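Local coordinates for hydroxylacyl-CoA dehydrogenase (Streptomyces coelicolor, PDB 5BKA), which belongs to the SnoaL-like branch of the NTF2 superfamily and probably acts in the biosynthesis of the polyketide actinorhodin, at residues L10-L15 / H82-S86; S97-V101 / F113-C117; E42-S46 / V61-F65; K73-R77 / L102-A106. All blocks are in the same frame, centred on the assembly; numbering follows the deposited sequence.

Interaction 1: residues L10-L15 / H82-S86; sequences LYAEVL and HTALS
Tyr11 and Leu15 of helix 10-15 ride over Leu85 and Thr83 of strand 82-86, the two short axes passing 9.7 Å apart with their directions at 127°. The one direct hydrogen bond runs from Tyr11 OH to Thr83 O, 2.7 Å long. With CG anti to the backbone nitrogen (chi1 -167°), the tyrosine ring extends until its hydroxyl end meets the strand, and the carbonyl oxygen meets it at its edge, in the ring plane; the hydroxyl lies 18° out of the carbonyl plane. A water donates a second bond to Tyr11 OH at 2.7 Å and weakly accepts from Thr83 N. This is the N-terminal helix of the NTF2-like fold lying against the sheet, and Leu85 is the main apolar group that the strand offers it. Leu85 CD1 fits between Tyr11 CD1 at 3.8 Å and Val14 CG2 at 3.7 Å, while Leu85 CD2 packs on Val14 CG1. Farther along, Leu15 CD2 lies 3.7 Å from Thr83 OG1, a hydroxyl that bonds to Ser97 on the adjoining strand. A phenylalanine in place of Tyr11 would probably leave Thr83 O without its hydroxyl partner and the water without its acceptor. Tyr11 and Leu15 also pack on Leu15 of the second subunit, and Gln23 of that subunit bonds to His82 O.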
loop_
_atom_site.group_PDB
_atom_site.type_symbol
_atom_site.label_atom_id
_atom_site.label_comp_id
_atom_site.label_asym_id
_atom_site.label_seq_id
_atom_site.Cartn_x
_atom_site.Cartn_y
_atom_site.Cartn_z
ATOM N N LEU B 10 14.540 3.362 -9.847
ATOM C CA LEU B 10 14.966 3.115 -8.473
ATOM C C LEU B 10 13.774 3.010 -7.529
ATOM O O LEU B 10 13.770 2.176 -6.616
ATOM C CB LEU B 10 15.919 4.219 -8.013
ATOM C CG LEU B 10 16.289 4.232 -6.527
ATOM C CD1 LEU B 10 16.963 2.928 -6.123
ATOM C CD2 LEU B 10 17.178 5.424 -6.197
ATOM N N TYR B 11 12.750 3.844 -7.734
ATOM C CA TYR B 11 11.603 3.842 -6.831
ATOM C C TYR B 11 10.864 2.511 -6.877
ATOM O O TYR B 11 10.539 1.931 -5.835
ATOM C CB TYR B 11 10.658 4.993 -7.175
ATOM C CG TYR B 11 9.624 5.255 -6.105
ATOM C CD1 TYR B 11 9.927 6.035 -4.997
ATOM C CD2 TYR B 11 8.349 4.713 -6.197
ATOM C CE1 TYR B 11 8.988 6.273 -4.013
ATOM C CE2 TYR B 11 7.403 4.947 -5.218
ATOM C CZ TYR B 11 7.727 5.727 -4.128
ATOM O OH TYR B 11 6.787 5.963 -3.152
ATOM N N ALA B 12 10.586 2.011 -8.083
ATOM C CA ALA B 12 9.935 0.712 -8.214
ATOM C C ALA B 12 10.806 -0.404 -7.652
ATOM O O ALA B 12 10.295 -1.376 -7.084
ATOM C CB ALA B 12 9.592 0.442 -9.679
ATOM N N GLU B 13 12.128 -0.286 -7.810
ATOM C CA GLU B 13 13.033 -1.303 -7.284
ATOM C C GLU B 13 12.979 -1.367 -5.761
ATOM O O GLU B 13 13.045 -2.456 -5.177
ATOM C CB GLU B 13 14.458 -1.021 -7.760
ATOM C CG GLU B 13 15.455 -2.124 -7.449
ATOM C CD GLU B 13 16.889 -1.697 -7.701
ATOM O OE1 GLU B 13 17.100 -0.539 -8.122
ATOM O OE2 GLU B 13 17.805 -2.518 -7.479
ATOM N N VAL B 14 12.865 -0.214 -5.100
ATOM C CA VAL B 14 12.780 -0.205 -3.642
ATOM C C VAL B 14 11.449 -0.788 -3.178
ATOM O O VAL B 14 11.398 -1.567 -2.218
ATOM C CB VAL B 14 13.004 1.217 -3.098
ATOM C CG1 VAL B 14 12.698 1.278 -1.608
ATOM C CG2 VAL B 14 14.434 1.666 -3.363
ATOM N N LEU B 15 10.354 -0.424 -3.852
ATOM C CA LEU B 15 9.049 -0.985 -3.510
ATOM C C LEU B 15 9.042 -2.502 -3.653
ATOM O O LEU B 15 8.514 -3.212 -2.789
ATOM C CB LEU B 15 7.962 -0.364 -4.388
ATOM C CG LEU B 15 7.582 1.094 -4.127
ATOM C CD1 LEU B 15 6.369 1.480 -4.964
ATOM C CD2 LEU B 15 7.312 1.331 -2.650
ATOM N N HIS B 82 3.841 5.274 1.229
ATOM C CA HIS B 82 4.463 6.585 1.026
ATOM C C HIS B 82 5.976 6.534 1.228
ATOM O O HIS B 82 6.556 7.334 1.964
ATOM C CB HIS B 82 3.823 7.637 1.934
ATOM C CG HIS B 82 2.489 8.114 1.453
ATOM N ND1 HIS B 82 2.173 8.220 0.116
ATOM C CD2 HIS B 82 1.387 8.512 2.133
ATOM C CE1 HIS B 82 0.935 8.664 -0.008
ATOM N NE2 HIS B 82 0.435 8.846 1.200
ATOM N N THR B 83 6.617 5.574 0.567
ATOM C CA THR B 83 8.072 5.527 0.548
ATOM C C THR B 83 8.622 6.789 -0.105
ATOM O O THR B 83 8.148 7.212 -1.164
ATOM C CB THR B 83 8.549 4.282 -0.201
ATOM O OG1 THR B 83 8.117 3.108 0.497
ATOM C CG2 THR B 83 10.066 4.267 -0.311
ATOM N N ALA B 84 9.615 7.401 0.537
ATOM C CA ALA B 84 10.253 8.611 0.029
ATOM C C ALA B 84 11.758 8.395 0.031
ATOM O O ALA B 84 12.344 8.115 1.082
ATOM C CB ALA B 84 9.877 9.833 0.871
ATOM N N LEU B 85 12.380 8.524 -1.138
ATOM C CA LEU B 85 13.793 8.236 -1.326
ATOM C C LEU B 85 14.600 9.503 -1.576
ATOM O O LEU B 85 14.080 10.529 -2.021
ATOM C CB LEU B 85 14.001 7.267 -2.495
ATOM C CG LEU B 85 13.186 5.977 -2.510
ATOM C CD1 LEU B 85 13.429 5.225 -3.809
ATOM C CD2 LEU B 85 13.537 5.110 -1.314
ATOM N N SER B 86 15.890 9.411 -1.266
ATOM C CA SER B 86 16.846 10.489 -1.474
ATOM C C SER B 86 18.241 9.882 -1.443
ATOM O O SER B 86 18.471 8.861 -0.784
ATOM C CB SER B 86 16.710 11.599 -0.424
ATOM O OG SER B 86 16.961 11.103 0.877
HETATM O O HOH W 1 4.575 4.917 -1.919
#

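Interaction 2: residues S97-V101 / F113-C117; sequences SYCLV and FGPSC
The beta hairpin of strands 93-105 and 112-124 contributes this antiparallel pairing, in which Cys99 faces Cys117 as a hydrogen-bonded pair and Leu100 faces Ser116 as a non-hydrogen-bonded one. Cys99 N gives to Cys117 O at 2.8 Å, and Cys117 N returns a bond of 2.7 Å to Cys99 O. Their side chains share a face of the sheet with CB atoms 4.1 Å apart; the rotamers differ, SG of Cys99 anti to its nitrogen (chi1 172°) and SG of Cys117 anti to its carbonyl carbon, yet on these antiparallel strands the two CB-SG bonds run nearly the same way. Farther on, Val101 N bonds to Pro115 O at 3.2 Å, and Gly114 N to Val101 O at 3.0 Å. The peptide bond before Pro115 is cis, and the positive phi of Gly114 would jam a side chain against the preceding carbonyl oxygen. Proline CD rests 3.8 Å from Val101 CG2. Leu100 CD2 touches Phe113 CD1 at 3.9 Å, approaching the ring obliquely. Phe113 also meets Phe113 of both other subunits edge-to-face, so this end of the hairpin lies where the three chains gather. Strand 74-87 flanks the pair beyond 93-105, with Phe80 against Cys99, and strand 132-140 flanks it beyond 112-124, with Val138 and His140 against Cys117.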
loop_
_atom_site.group_PDB
_atom_site.type_symbol
_atom_site.label_atom_id
_atom_site.label_comp_id
_atom_site.label_asym_id
_atom_site.label_seq_id
_atom_site.Cartn_x
_atom_site.Cartn_y
_atom_site.Cartn_z
ATOM N N SER B 97 9.400 5.462 5.233
ATOM C CA SER B 97 8.100 4.921 4.868
ATOM C C SER B 97 7.187 4.887 6.083
ATOM O O SER B 97 7.644 4.772 7.223
ATOM C CB SER B 97 8.219 3.506 4.282
ATOM O OG SER B 97 9.161 3.468 3.227
ATOM N N TYR B 98 5.889 4.997 5.823
ATOM C CA TYR B 98 4.892 4.675 6.830
ATOM C C TYR B 98 4.791 3.163 6.961
ATOM O O TYR B 98 4.965 2.424 5.988
ATOM C CB TYR B 98 3.520 5.242 6.456
ATOM C CG TYR B 98 3.425 6.751 6.385
ATOM C CD1 TYR B 98 4.458 7.564 6.834
ATOM C CD2 TYR B 98 2.293 7.362 5.864
ATOM C CE1 TYR B 98 4.361 8.943 6.765
ATOM C CE2 TYR B 98 2.188 8.733 5.790
ATOM C CZ TYR B 98 3.222 9.521 6.242
ATOM O OH TYR B 98 3.110 10.888 6.166
ATOM N N CYS B 99 4.497 2.702 8.171
ATOM C CA CYS B 99 4.219 1.291 8.380
ATOM C C CYS B 99 3.076 1.142 9.370
ATOM O O CYS B 99 3.009 1.858 10.372
ATOM C CB CYS B 99 5.457 0.534 8.889
ATOM S SG CYS B 99 5.140 -1.180 9.403
ATOM N N LEU B 100 2.187 0.194 9.089
ATOM C CA LEU B 100 1.048 -0.110 9.946
ATOM C C LEU B 100 1.020 -1.614 10.159
ATOM O O LEU B 100 0.953 -2.381 9.191
ATOM C CB LEU B 100 -0.270 0.376 9.331
ATOM C CG LEU B 100 -1.557 0.042 10.099
ATOM C CD1 LEU B 100 -1.576 0.704 11.473
ATOM C CD2 LEU B 100 -2.789 0.439 9.297
ATOM N N VAL B 101 1.078 -2.031 11.416
ATOM C CA VAL B 101 1.116 -3.445 11.759
ATOM C C VAL B 101 -0.307 -3.948 11.940
ATOM O O VAL B 101 -1.115 -3.331 12.645
ATOM C CB VAL B 101 1.953 -3.681 13.028
ATOM C CG1 VAL B 101 1.994 -5.162 13.368
ATOM C CG2 VAL B 101 3.358 -3.129 12.841
ATOM N N PHE B 113 -5.192 -3.366 14.904
ATOM C CA PHE B 113 -4.182 -2.517 14.281
ATOM C C PHE B 113 -3.260 -1.852 15.302
ATOM O O PHE B 113 -3.631 -1.633 16.458
ATOM C CB PHE B 113 -4.857 -1.418 13.449
ATOM C CG PHE B 113 -5.708 -1.934 12.320
ATOM C CD1 PHE B 113 -5.162 -2.113 11.065
ATOM C CD2 PHE B 113 -7.049 -2.245 12.514
ATOM C CE1 PHE B 113 -5.923 -2.583 10.020
ATOM C CE2 PHE B 113 -7.825 -2.727 11.461
ATOM C CZ PHE B 113 -7.254 -2.893 10.211
ATOM N N GLY B 114 -2.049 -1.521 14.862
ATOM C CA GLY B 114 -1.087 -0.875 15.722
ATOM C C GLY B 114 0.126 -1.758 15.915
ATOM O O GLY B 114 0.025 -2.988 15.935
ATOM N N PRO B 115 1.311 -1.148 16.041
ATOM C CA PRO B 115 1.445 0.309 16.006
ATOM C C PRO B 115 1.514 0.906 14.596
ATOM O O PRO B 115 1.736 0.187 13.618
ATOM C CB PRO B 115 2.758 0.540 16.746
ATOM C CG PRO B 115 3.569 -0.675 16.413
ATOM C CD PRO B 115 2.602 -1.821 16.274
ATOM N N SER B 116 1.293 2.215 14.509
ATOM C CA SER B 116 1.598 2.987 13.312
ATOM C C SER B 116 3.020 3.514 13.454
ATOM O O SER B 116 3.373 4.084 14.490
ATOM C CB SER B 116 0.597 4.134 13.144
ATOM O OG SER B 116 0.963 5.022 12.101
ATOM N N CYS B 117 3.843 3.308 12.428
ATOM C CA CYS B 117 5.277 3.517 12.561
ATOM C C CYS B 117 5.839 4.319 11.396
ATOM O O CYS B 117 5.266 4.375 10.305
ATOM C CB CYS B 117 6.039 2.182 12.649
ATOM S SG CYS B 117 5.243 0.898 13.632
#

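Interaction 3: residues E42-S46 / V61-F65; sequences EFRHS and VLEDF
Phe43 and His45 meet Val61, Leu62 and Phe65 where helix 54-67 of the NTF2-like fold packs against short strand 41-44 and the turn that follows it. Backbone bonds tie the strand to 132-140, Glu42 pairing with Arg134 and Arg136 and Arg44 with Arg136 and Val138. Phe43 is the first residue to reach the helix. Its CG stands anti to the backbone nitrogen (chi1 177°), which carries the ring out toward the helix, and Val61 CG1 comes up at the ring edge, near its plane, 4.0 Å from Phe43 CE2. Leu62 CD2 approaches the same corner of the ring more loosely, from an oblique direction. Tyr33 of helix 30-35 touches both Phe43 and Leu62, so two helices meet over this part of the strand. The chain then leaves strand geometry at His45, whose backbone nitrogen sits over the centre of the Phe43 ring, 4.1 Å above its plane. The His45 side chain turns toward the helix and forms a face-to-face stack with Phe65, the ring centroids 4.2 Å apart and the planes inclined by 30°. No hydrogen bond crosses between the segments, so the contact rests on aromatic and apolar packing. Within the stack the rings are displaced, with Phe65 CD1 over the centre of the imidazole and Phe65 CE1 3.5 Å from His45 CG.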
loop_
_atom_site.group_PDB
_atom_site.type_symbol
_atom_site.label_atom_id
_atom_site.label_comp_id
_atom_site.label_asym_id
_atom_site.label_seq_id
_atom_site.Cartn_x
_atom_site.Cartn_y
_atom_site.Cartn_z
ATOM N N GLU B 42 21.942 -3.142 10.945
ATOM C CA GLU B 42 21.541 -2.466 12.166
ATOM C C GLU B 42 20.020 -2.383 12.186
ATOM O O GLU B 42 19.409 -1.907 11.223
ATOM C CB GLU B 42 22.184 -1.076 12.192
ATOM C CG GLU B 42 21.995 -0.246 13.435
ATOM C CD GLU B 42 23.278 0.425 13.862
ATOM O OE1 GLU B 42 23.213 1.390 14.646
ATOM O OE2 GLU B 42 24.353 -0.020 13.413
ATOM N N PHE B 43 19.405 -2.839 13.274
ATOM C CA PHE B 43 17.949 -2.842 13.388
ATOM C C PHE B 43 17.529 -2.400 14.781
ATOM O O PHE B 43 17.832 -3.082 15.767
ATOM C CB PHE B 43 17.381 -4.228 13.073
ATOM C CG PHE B 43 15.900 -4.324 13.250
ATOM C CD1 PHE B 43 15.049 -3.547 12.487
ATOM C CD2 PHE B 43 15.357 -5.205 14.166
ATOM C CE1 PHE B 43 13.674 -3.636 12.641
ATOM C CE2 PHE B 43 13.983 -5.304 14.327
ATOM C CZ PHE B 43 13.138 -4.516 13.562
ATOM N N ARG B 44 16.811 -1.281 14.865
ATOM C CA ARG B 44 16.246 -0.796 16.125
ATOM C C ARG B 44 14.737 -1.028 16.092
ATOM O O ARG B 44 14.002 -0.300 15.417
ATOM C CB ARG B 44 16.582 0.675 16.347
ATOM C CG ARG B 44 16.194 1.185 17.721
ATOM C CD ARG B 44 17.254 2.100 18.309
ATOM N NE ARG B 44 17.179 2.145 19.767
ATOM C CZ ARG B 44 17.818 3.033 20.522
ATOM N NH1 ARG B 44 18.582 3.958 19.958
ATOM N NH2 ARG B 44 17.691 2.997 21.842
ATOM N N HIS B 45 14.284 -2.048 16.826
ATOM C CA HIS B 45 12.860 -2.372 16.866
ATOM C C HIS B 45 12.055 -1.265 17.532
ATOM O O HIS B 45 10.932 -0.967 17.110
ATOM C CB HIS B 45 12.654 -3.696 17.603
ATOM C CG HIS B 45 11.425 -4.443 17.186
ATOM N ND1 HIS B 45 11.454 -5.465 16.261
ATOM C CD2 HIS B 45 10.133 -4.325 17.576
ATOM C CE1 HIS B 45 10.232 -5.939 16.095
ATOM N NE2 HIS B 45 9.413 -5.265 16.881
ATOM N N SER B 46 12.611 -0.646 18.572
ATOM C CA SER B 46 11.900 0.355 19.357
ATOM C C SER B 46 12.918 1.136 20.172
ATOM O O SER B 46 13.977 0.596 20.507
ATOM C CB SER B 46 10.865 -0.304 20.282
ATOM O OG SER B 46 9.800 0.581 20.576
ATOM N N VAL B 61 16.588 -11.154 17.601
ATOM C CA VAL B 61 15.582 -10.175 18.008
ATOM C C VAL B 61 14.211 -10.549 17.455
ATOM O O VAL B 61 13.188 -10.419 18.140
ATOM C CB VAL B 61 16.009 -8.762 17.566
ATOM C CG1 VAL B 61 14.801 -7.872 17.337
ATOM C CG2 VAL B 61 16.944 -8.147 18.593
ATOM N N LEU B 62 14.170 -11.037 16.215
ATOM C CA LEU B 62 12.891 -11.371 15.599
ATOM C C LEU B 62 12.230 -12.559 16.289
ATOM O O LEU B 62 11.019 -12.539 16.538
ATOM C CB LEU B 62 13.086 -11.664 14.113
ATOM C CG LEU B 62 13.528 -10.498 13.233
ATOM C CD1 LEU B 62 13.814 -10.971 11.819
ATOM C CD2 LEU B 62 12.484 -9.389 13.230
ATOM N N GLU B 63 13.003 -13.607 16.588
ATOM C CA GLU B 63 12.479 -14.740 17.346
ATOM C C GLU B 63 11.912 -14.317 18.698
ATOM O O GLU B 63 10.850 -14.802 19.106
ATOM C CB GLU B 63 13.567 -15.796 17.521
ATOM C CG GLU B 63 13.479 -16.918 16.507
ATOM C CD GLU B 63 14.728 -17.770 16.457
ATOM O OE1 GLU B 63 14.973 -18.522 17.421
ATOM O OE2 GLU B 63 15.472 -17.669 15.460
ATOM N N ASP B 64 12.613 -13.433 19.418
ATOM C CA ASP B 64 12.194 -13.094 20.776
ATOM C C ASP B 64 10.871 -12.336 20.775
ATOM O O ASP B 64 9.925 -12.715 21.478
ATOM C CB ASP B 64 13.275 -12.278 21.486
ATOM C CG ASP B 64 13.029 -12.178 22.983
ATOM O OD1 ASP B 64 12.096 -11.457 23.388
ATOM O OD2 ASP B 64 13.764 -12.827 23.754
ATOM N N PHE B 65 10.782 -11.261 19.990
ATOM C CA PHE B 65 9.526 -10.532 19.864
ATOM C C PHE B 65 8.431 -11.384 19.235
ATOM O O PHE B 65 7.259 -10.991 19.257
ATOM C CB PHE B 65 9.733 -9.260 19.034
ATOM C CG PHE B 65 10.411 -8.141 19.785
ATOM C CD1 PHE B 65 11.516 -7.501 19.245
ATOM C CD2 PHE B 65 9.940 -7.725 21.020
ATOM C CE1 PHE B 65 12.145 -6.474 19.925
ATOM C CE2 PHE B 65 10.563 -6.695 21.705
ATOM C CZ PHE B 65 11.666 -6.070 21.156
#

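Interaction 4: residues K73-R77 / L102-A106; sequences KIQRR and LTVHA
Arg76 CG and Thr103 OG1 each stand anti to their own carbonyl carbon (chi1 -71° and -59°), which lays the two side chains alongside each other on the face that their pairing gives them. There the arginine bends at chi3, bringing NE and NH2 both to 3.4 Å from Thr103 OG1 in two weak hydrogen bonds to a hydroxyl that lies oblique to the guanidinium. An alanine in place of Arg76 is likely to leave Thr103 OG1 without either donor and to uncover the side of Val101 on which the guanidinium packs. Beneath them the backbones pair tightly: Gln75 N to Val104 O and Val104 N to Gln75 O both measure 2.9 Å, and Leu102 N to Arg77 O 2.8 Å. On the face of Arg76, Ile74 CG2 touches Thr103 CG2 at 3.8 Å, and Ile74 CD1 reaches His105 ND1 at 3.7 Å. At the end of the pairing Ala106 N bonds to Lys73 O, and a water joins that oxygen to His105 ND1, while His105 NE2 bonds to Glu112. On the other face Gln75 NE2 lies 3.4 Å above the Arg77 guanidinium and bonds to Arg76 O and to Asp26 O. The hairpin of strands 74-87 and 93-105 is thus held by its main chain; Arg77 pairs its charge in a salt bridge with Asp141 of the third subunit, while across the pair the opposite face adds only the weak Arg76-Thr103 bonds.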
loop_
_atom_site.group_PDB
_atom_site.type_symbol
_atom_site.label_atom_id
_atom_site.label_comp_id
_atom_site.label_asym_id
_atom_site.label_seq_id
_atom_site.Cartn_x
_atom_site.Cartn_y
_atom_site.Cartn_z
ATOM N N LYS B 73 -2.940 -18.850 15.175
ATOM C CA LYS B 73 -3.828 -17.952 15.866
ATOM C C LYS B 73 -3.499 -16.501 15.584
ATOM O O LYS B 73 -4.412 -15.651 15.610
ATOM C CB LYS B 73 -3.792 -18.229 17.355
ATOM C CG LYS B 73 -4.560 -19.466 17.764
ATOM C CD LYS B 73 -4.585 -19.477 19.239
ATOM C CE LYS B 73 -5.206 -18.148 19.617
ATOM N NZ LYS B 73 -4.538 -17.563 20.799
ATOM N N ILE B 74 -2.216 -16.247 15.281
ATOM C CA ILE B 74 -1.696 -14.915 14.985
ATOM C C ILE B 74 -1.124 -14.969 13.576
ATOM O O ILE B 74 -0.338 -15.864 13.247
ATOM C CB ILE B 74 -0.568 -14.441 15.946
ATOM C CG1 ILE B 74 -0.765 -14.654 17.451
ATOM C CG2 ILE B 74 -0.384 -12.973 15.856
ATOM C CD1 ILE B 74 -1.804 -13.746 18.165
ATOM N N GLN B 75 -1.481 -13.997 12.753
ATOM C CA GLN B 75 -0.799 -13.752 11.491
ATOM C C GLN B 75 -0.550 -12.250 11.437
ATOM O O GLN B 75 -1.499 -11.452 11.420
ATOM C CB GLN B 75 -1.597 -14.236 10.271
ATOM C CG GLN B 75 -0.972 -13.847 8.936
ATOM C CD GLN B 75 0.390 -14.484 8.712
ATOM O OE1 GLN B 75 0.514 -15.710 8.603
ATOM N NE2 GLN B 75 1.421 -13.650 8.626
ATOM N N ARG B 76 0.720 -11.861 11.389
ATOM C CA ARG B 76 1.057 -10.447 11.372
ATOM C C ARG B 76 1.294 -9.977 9.942
ATOM O O ARG B 76 1.736 -10.742 9.084
ATOM C CB ARG B 76 2.289 -10.156 12.234
ATOM C CG ARG B 76 2.028 -10.273 13.732
ATOM C CD ARG B 76 2.990 -9.400 14.523
ATOM N NE ARG B 76 2.291 -8.519 15.453
ATOM C CZ ARG B 76 2.801 -7.393 15.945
ATOM N NH1 ARG B 76 4.019 -7.006 15.595
ATOM N NH2 ARG B 76 2.091 -6.655 16.787
ATOM N N ARG B 77 0.984 -8.706 9.692
ATOM C CA ARG B 77 1.220 -8.088 8.394
ATOM C C ARG B 77 1.769 -6.688 8.617
ATOM O O ARG B 77 1.165 -5.892 9.344
ATOM C CB ARG B 77 -0.065 -8.024 7.558
ATOM C CG ARG B 77 -0.696 -9.377 7.260
ATOM C CD ARG B 77 0.121 -10.173 6.249
ATOM N NE ARG B 77 -0.439 -11.503 6.034
ATOM C CZ ARG B 77 0.247 -12.541 5.568
ATOM N NH1 ARG B 77 1.530 -12.411 5.260
ATOM N NH2 ARG B 77 -0.353 -13.712 5.408
ATOM N N LEU B 102 -0.616 -5.064 11.290
ATOM C CA LEU B 102 -1.886 -5.756 11.447
ATOM C C LEU B 102 -1.637 -7.040 12.224
ATOM O O LEU B 102 -0.672 -7.759 11.945
ATOM C CB LEU B 102 -2.515 -6.073 10.087
ATOM C CG LEU B 102 -3.355 -5.005 9.379
ATOM C CD1 LEU B 102 -2.524 -3.785 8.996
ATOM C CD2 LEU B 102 -4.025 -5.601 8.149
ATOM N N THR B 103 -2.486 -7.315 13.208
ATOM C CA THR B 103 -2.449 -8.570 13.952
ATOM C C THR B 103 -3.767 -9.289 13.703
ATOM O O THR B 103 -4.823 -8.840 14.165
ATOM C CB THR B 103 -2.217 -8.326 15.443
ATOM O OG1 THR B 103 -0.976 -7.632 15.623
ATOM C CG2 THR B 103 -2.167 -9.645 16.202
ATOM N N VAL B 104 -3.708 -10.401 12.976
ATOM C CA VAL B 104 -4.895 -11.147 12.579
ATOM C C VAL B 104 -5.029 -12.352 13.495
ATOM O O VAL B 104 -4.120 -13.187 13.578
ATOM C CB VAL B 104 -4.823 -11.579 11.107
ATOM C CG1 VAL B 104 -6.074 -12.353 10.728
ATOM C CG2 VAL B 104 -4.643 -10.366 10.208
ATOM N N HIS B 105 -6.160 -12.444 14.182
ATOM C CA HIS B 105 -6.426 -13.544 15.094
ATOM C C HIS B 105 -7.252 -14.626 14.411
ATOM O O HIS B 105 -8.116 -14.327 13.583
ATOM C CB HIS B 105 -7.116 -13.036 16.354
ATOM C CG HIS B 105 -6.299 -12.032 17.097
ATOM N ND1 HIS B 105 -5.208 -12.386 17.861
ATOM C CD2 HIS B 105 -6.395 -10.684 17.178
ATOM C CE1 HIS B 105 -4.671 -11.300 18.387
ATOM N NE2 HIS B 105 -5.376 -10.254 17.993
ATOM N N ALA B 106 -6.966 -15.883 14.757
ATOM C CA ALA B 106 -7.679 -17.018 14.181
ATOM C C ALA B 106 -9.187 -16.854 14.318
ATOM O O ALA B 106 -9.697 -16.569 15.403
ATOM C CB ALA B 106 -7.224 -18.315 14.859
HETATM O O HOH W 2 -5.836 -15.372 18.328
#

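In the fold
Strand 93-105 links interactions 2 and 4, pairing with 112-124 in one and 74-87 in the other; the two touch where Val101 meets Arg76 and Phe113 meets Leu102. Interaction 1 uses the far part of strand 74-87, about 27 Å from interaction 4 between centres, and meets interaction 2 through Thr83 and Ser97. Interaction 2 is the most buried, whereas interaction 4 ends at exposed, poorly ordered Lys73. Main-chain bonds dominate these two sheet contacts, while the helix-on-sheet contacts 1 and 3 rely on side chains: one tyrosine bond with aliphatic packing in the first, ring stacking in the second. Interaction 3 alone touches no other subunit.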